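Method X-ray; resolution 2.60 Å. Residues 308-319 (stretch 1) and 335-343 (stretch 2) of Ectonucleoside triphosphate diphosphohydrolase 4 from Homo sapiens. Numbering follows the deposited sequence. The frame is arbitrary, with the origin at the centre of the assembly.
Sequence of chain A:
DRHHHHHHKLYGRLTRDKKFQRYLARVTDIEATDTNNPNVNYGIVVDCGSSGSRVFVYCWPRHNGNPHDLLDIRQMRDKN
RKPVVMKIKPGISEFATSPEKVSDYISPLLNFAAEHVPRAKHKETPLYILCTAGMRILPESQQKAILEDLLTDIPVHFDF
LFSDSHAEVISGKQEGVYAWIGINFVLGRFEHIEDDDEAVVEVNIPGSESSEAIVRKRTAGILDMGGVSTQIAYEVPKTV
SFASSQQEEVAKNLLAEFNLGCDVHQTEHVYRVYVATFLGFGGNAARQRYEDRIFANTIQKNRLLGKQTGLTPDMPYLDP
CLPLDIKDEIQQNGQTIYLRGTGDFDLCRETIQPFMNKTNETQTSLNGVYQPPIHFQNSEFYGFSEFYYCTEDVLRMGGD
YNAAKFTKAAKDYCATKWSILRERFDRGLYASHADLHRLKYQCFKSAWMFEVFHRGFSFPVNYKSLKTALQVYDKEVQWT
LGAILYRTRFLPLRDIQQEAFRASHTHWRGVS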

# COMPACT_ATOMS: atom_id res chain seq x y z
N GLN A 308 -4.78 -39.29 12.45
CA GLN A 308 -5.02 -37.87 12.26
C GLN A 308 -5.97 -37.64 11.09
O GLN A 308 -5.82 -36.69 10.32
CB GLN A 308 -3.71 -37.12 12.02
CG GLN A 308 -2.70 -37.23 13.15
CD GLN A 308 -1.50 -36.35 12.92
OE1 GLN A 308 -1.59 -35.31 12.26
NE2 GLN A 308 -0.35 -36.76 13.45
N THR A 309 -6.96 -38.52 10.94
CA THR A 309 -7.91 -38.38 9.84
C THR A 309 -8.74 -37.11 9.99
O THR A 309 -9.10 -36.48 8.99
CB THR A 309 -8.81 -39.61 9.77
OG1 THR A 309 -9.72 -39.48 8.67
CG2 THR A 309 -9.59 -39.80 11.05
N GLY A 310 -9.03 -36.70 11.23
CA GLY A 310 -9.77 -35.48 11.48
C GLY A 310 -11.28 -35.61 11.44
O GLY A 310 -11.97 -34.60 11.55
N LEU A 311 -11.81 -36.83 11.29
CA LEU A 311 -13.25 -37.01 11.11
C LEU A 311 -14.03 -36.90 12.41
O LEU A 311 -15.23 -36.59 12.37
CB LEU A 311 -13.51 -38.36 10.45
CG LEU A 311 -13.00 -38.46 9.01
CD1 LEU A 311 -12.84 -39.91 8.59
CD2 LEU A 311 -13.95 -37.74 8.07
N THR A 312 -13.40 -37.14 13.55
CA THR A 312 -14.04 -36.96 14.85
C THR A 312 -13.05 -36.28 15.78
O THR A 312 -11.83 -36.34 15.56
CB THR A 312 -14.50 -38.28 15.47
OG1 THR A 312 -13.36 -39.12 15.72
CG2 THR A 312 -15.46 -39.00 14.53
N PRO A 313 -13.53 -35.63 16.84
CA PRO A 313 -12.62 -34.89 17.73
C PRO A 313 -11.56 -35.77 18.38
O PRO A 313 -10.52 -35.24 18.79
CB PRO A 313 -13.56 -34.29 18.78
CG PRO A 313 -14.89 -34.25 18.13
CD PRO A 313 -14.94 -35.45 17.24
N ASP A 314 -11.78 -37.08 18.48
CA ASP A 314 -10.83 -37.96 19.13
C ASP A 314 -9.65 -38.32 18.23
O ASP A 314 -8.65 -38.86 18.74
CB ASP A 314 -11.52 -39.25 19.59
CG ASP A 314 -12.52 -38.99 20.70
OD1 ASP A 314 -12.09 -38.94 21.88
OD2 ASP A 314 -13.72 -38.84 20.41
N MET A 315 -9.73 -38.04 16.94
CA MET A 315 -8.64 -38.31 15.99
C MET A 315 -8.41 -37.06 15.14
O MET A 315 -8.60 -37.08 13.92
CB MET A 315 -8.96 -39.53 15.13
CG MET A 315 -10.31 -39.47 14.42
SD MET A 315 -11.07 -41.10 14.21
CE MET A 315 -9.67 -42.09 13.68
N PRO A 316 -7.99 -35.96 15.76
CA PRO A 316 -7.89 -34.70 15.03
C PRO A 316 -6.59 -34.57 14.27
O PRO A 316 -5.56 -35.15 14.62
CB PRO A 316 -7.98 -33.66 16.15
CG PRO A 316 -7.32 -34.33 17.31
CD PRO A 316 -7.62 -35.81 17.18
N TYR A 317 -6.65 -33.78 13.20
CA TYR A 317 -5.44 -33.42 12.47
C TYR A 317 -4.58 -32.51 13.33
O TYR A 317 -5.07 -31.52 13.88
CB TYR A 317 -5.81 -32.73 11.15
CG TYR A 317 -4.62 -32.42 10.27
CD1 TYR A 317 -4.06 -31.15 10.24
CD2 TYR A 317 -4.06 -33.40 9.47
CE1 TYR A 317 -2.98 -30.86 9.43
CE2 TYR A 317 -2.97 -33.12 8.66
CZ TYR A 317 -2.44 -31.85 8.64
OH TYR A 317 -1.36 -31.59 7.83
N LEU A 318 -3.30 -32.85 13.46
CA LEU A 318 -2.38 -32.09 14.30
C LEU A 318 -1.77 -30.98 13.46
O LEU A 318 -0.90 -31.23 12.61
CB LEU A 318 -1.31 -33.00 14.89
CG LEU A 318 -1.84 -34.18 15.70
CD1 LEU A 318 -0.69 -34.92 16.37
CD2 LEU A 318 -2.86 -33.74 16.75
N ASP A 319 -2.23 -29.75 13.68
CA ASP A 319 -1.83 -28.61 12.87
C ASP A 319 -0.69 -27.87 13.57
O ASP A 319 -0.92 -27.27 14.62
CB ASP A 319 -3.01 -27.67 12.65
CG ASP A 319 -2.69 -26.54 11.69
OD1 ASP A 319 -3.51 -25.60 11.58
OD2 ASP A 319 -1.61 -26.58 11.06
N GLN A 335 -19.46 -31.22 5.71
CA GLN A 335 -18.58 -32.05 6.52
C GLN A 335 -17.88 -31.20 7.57
O GLN A 335 -17.97 -29.97 7.60
CB GLN A 335 -17.56 -32.76 5.64
CG GLN A 335 -18.16 -33.74 4.64
CD GLN A 335 -18.83 -34.92 5.31
OE1 GLN A 335 -18.18 -35.75 5.93
NE2 GLN A 335 -20.16 -34.99 5.19
N THR A 336 -17.15 -31.89 8.45
CA THR A 336 -16.38 -31.23 9.50
C THR A 336 -15.09 -32.00 9.72
O THR A 336 -15.11 -33.23 9.81
CB THR A 336 -17.17 -31.14 10.81
OG1 THR A 336 -18.19 -30.14 10.68
CG2 THR A 336 -16.27 -30.79 11.99
N ILE A 337 -13.98 -31.28 9.80
CA ILE A 337 -12.67 -31.85 10.11
C ILE A 337 -12.16 -31.16 11.36
O ILE A 337 -12.22 -29.93 11.47
CB ILE A 337 -11.69 -31.68 8.93
CG1 ILE A 337 -12.22 -32.40 7.69
CG2 ILE A 337 -10.30 -32.19 9.31
CD1 ILE A 337 -12.46 -33.89 7.89
N TYR A 338 -11.66 -31.96 12.30
CA TYR A 338 -11.23 -31.46 13.60
C TYR A 338 -9.71 -31.37 13.65
O TYR A 338 -9.00 -32.26 13.16
CB TYR A 338 -11.74 -32.37 14.71
CG TYR A 338 -13.25 -32.47 14.74
CD1 TYR A 338 -14.02 -31.51 15.39
CD2 TYR A 338 -13.90 -33.52 14.10
CE1 TYR A 338 -15.40 -31.59 15.41
CE2 TYR A 338 -15.29 -33.61 14.12
CZ TYR A 338 -16.03 -32.65 14.77
OH TYR A 338 -17.40 -32.73 14.79
N LEU A 339 -9.21 -30.28 14.23
CA LEU A 339 -7.79 -30.01 14.33
C LEU A 339 -7.40 -29.82 15.79
O LEU A 339 -8.23 -29.52 16.64
CB LEU A 339 -7.40 -28.76 13.53
CG LEU A 339 -8.09 -28.52 12.19
CD1 LEU A 339 -7.61 -27.20 11.59
CD2 LEU A 339 -7.83 -29.66 11.21
N ARG A 340 -6.11 -30.01 16.06
CA ARG A 340 -5.53 -29.67 17.35
C ARG A 340 -4.16 -29.06 17.12
O ARG A 340 -3.34 -29.65 16.41
CB ARG A 340 -5.42 -30.90 18.26
CG ARG A 340 -5.17 -30.56 19.72
CD ARG A 340 -4.22 -31.54 20.37
NE ARG A 340 -4.66 -32.92 20.21
CZ ARG A 340 -3.86 -33.98 20.27
NH1 ARG A 340 -4.36 -35.20 20.11
NH2 ARG A 340 -2.55 -33.83 20.47
N GLY A 341 -3.93 -27.89 17.70
CA GLY A 341 -2.68 -27.17 17.46
C GLY A 341 -1.53 -27.78 18.24
O GLY A 341 -1.65 -28.05 19.44
N THR A 342 -0.41 -27.99 17.55
CA THR A 342 0.81 -28.46 18.19
C THR A 342 1.87 -27.37 18.31
O THR A 342 2.95 -27.63 18.85
CB THR A 342 1.39 -29.66 17.41
OG1 THR A 342 1.65 -29.28 16.05
CG2 THR A 342 0.42 -30.82 17.44
N GLY A 343 1.58 -26.16 17.84
CA GLY A 343 2.43 -25.00 18.08
C GLY A 343 3.89 -25.20 17.72
O GLY A 343 4.77 -24.98 18.56
O HOH W 1 -18.33 -35.56 13.43

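Five backbone hydrogen bonds hold the two stretches together, and no side chain takes part in any of them. Four form a parallel ladder: Tyr-317 N donates to Tyr-338 O (2.8 Å), Arg-340 N to Tyr-317 O (2.8 Å), Asp-319 N to Arg-340 O (2.9 Å) and Thr-342 N to Asp-319 O (3.1 Å). Tyr-317 and Asp-319 thus each use both N and O, reaching residues before and after their partners, Leu-339 and Gly-341, as parallel pairing requires. In the fifth, Tyr-338 N donates to Gly-310 O (2.8 Å) in the loop, so Tyr-338 has both backbone polar groups satisfied by stretch 1.

CA-H...O contacts reinforce the same acceptors. Tyr-317 O lies 3.1 Å from Leu-339 CA, Asp-319 O 3.3 Å from Gly-341 CA, and Gly-310 O 3.2 Å from Ile-337 CA, while Arg-340 O lies 3.4 Å from Leu-318 CA.

The loop is shaped to return to the strand it has just met. A type I turn from Thr-312 to Met-315 is closed by Met-315 N to Thr-312 O (3.0 Å), and Gly-310 N donates to Met-315 O (2.8 Å) across its base. Pro-313 occupies the second position of the turn, where its phi of -60° fits. Gly-310 is glycine for two legible reasons: at phi 85° and psi 6° a CB would be jammed against the preceding carbonyl, and it would also come within 2.7 Å of Ile-337 CG2, a clash.

Tyr-338 is the centre of the packing, with 109 Å² covered by stretch 1, more than any other residue here. Its CA-to-CB bond points toward the loop, and with chi1 m the ring lies beneath the turn. Pro-313 CG sits 3.8 Å from the centroid of the Tyr-338 ring, nearly along the normal, in a CH-pi contact over the face; the proline ring turns C-H groups to the aromatic face. Leu-311 O meets the ring edge, 3.5 Å from Tyr-338 CE2. At the periphery one water bridges the two, 3.3 Å from Tyr-338 OH and weakly bonded to Leu-311 O at 3.4 Å.

Pro-316, buried just before the strand, needs no amide hydrogen at a position where the ladder asks for none; its CB packs 4.2 Å from Tyr-338 CB.

Across the paired strands the side chains alternate. On one face Tyr-317 CB meets Leu-339 CD2 at 3.7 Å, while the end of the tyrosine leads away. Asp-319 shares that face opposite Gly-341, and its carboxylate finds its partners outside this contact. On the other face Leu-318 lies against Arg-340, with Leu-318 CD2 3.7 Å from Arg-340 CZ and over one face of the guanidinium. Leu-318 CB also touches Thr-342 CG2 at 3.8 Å. Altogether 723 Å² is buried, with five backbone hydrogen bonds setting the register and side chains packing on both faces of the paired strands.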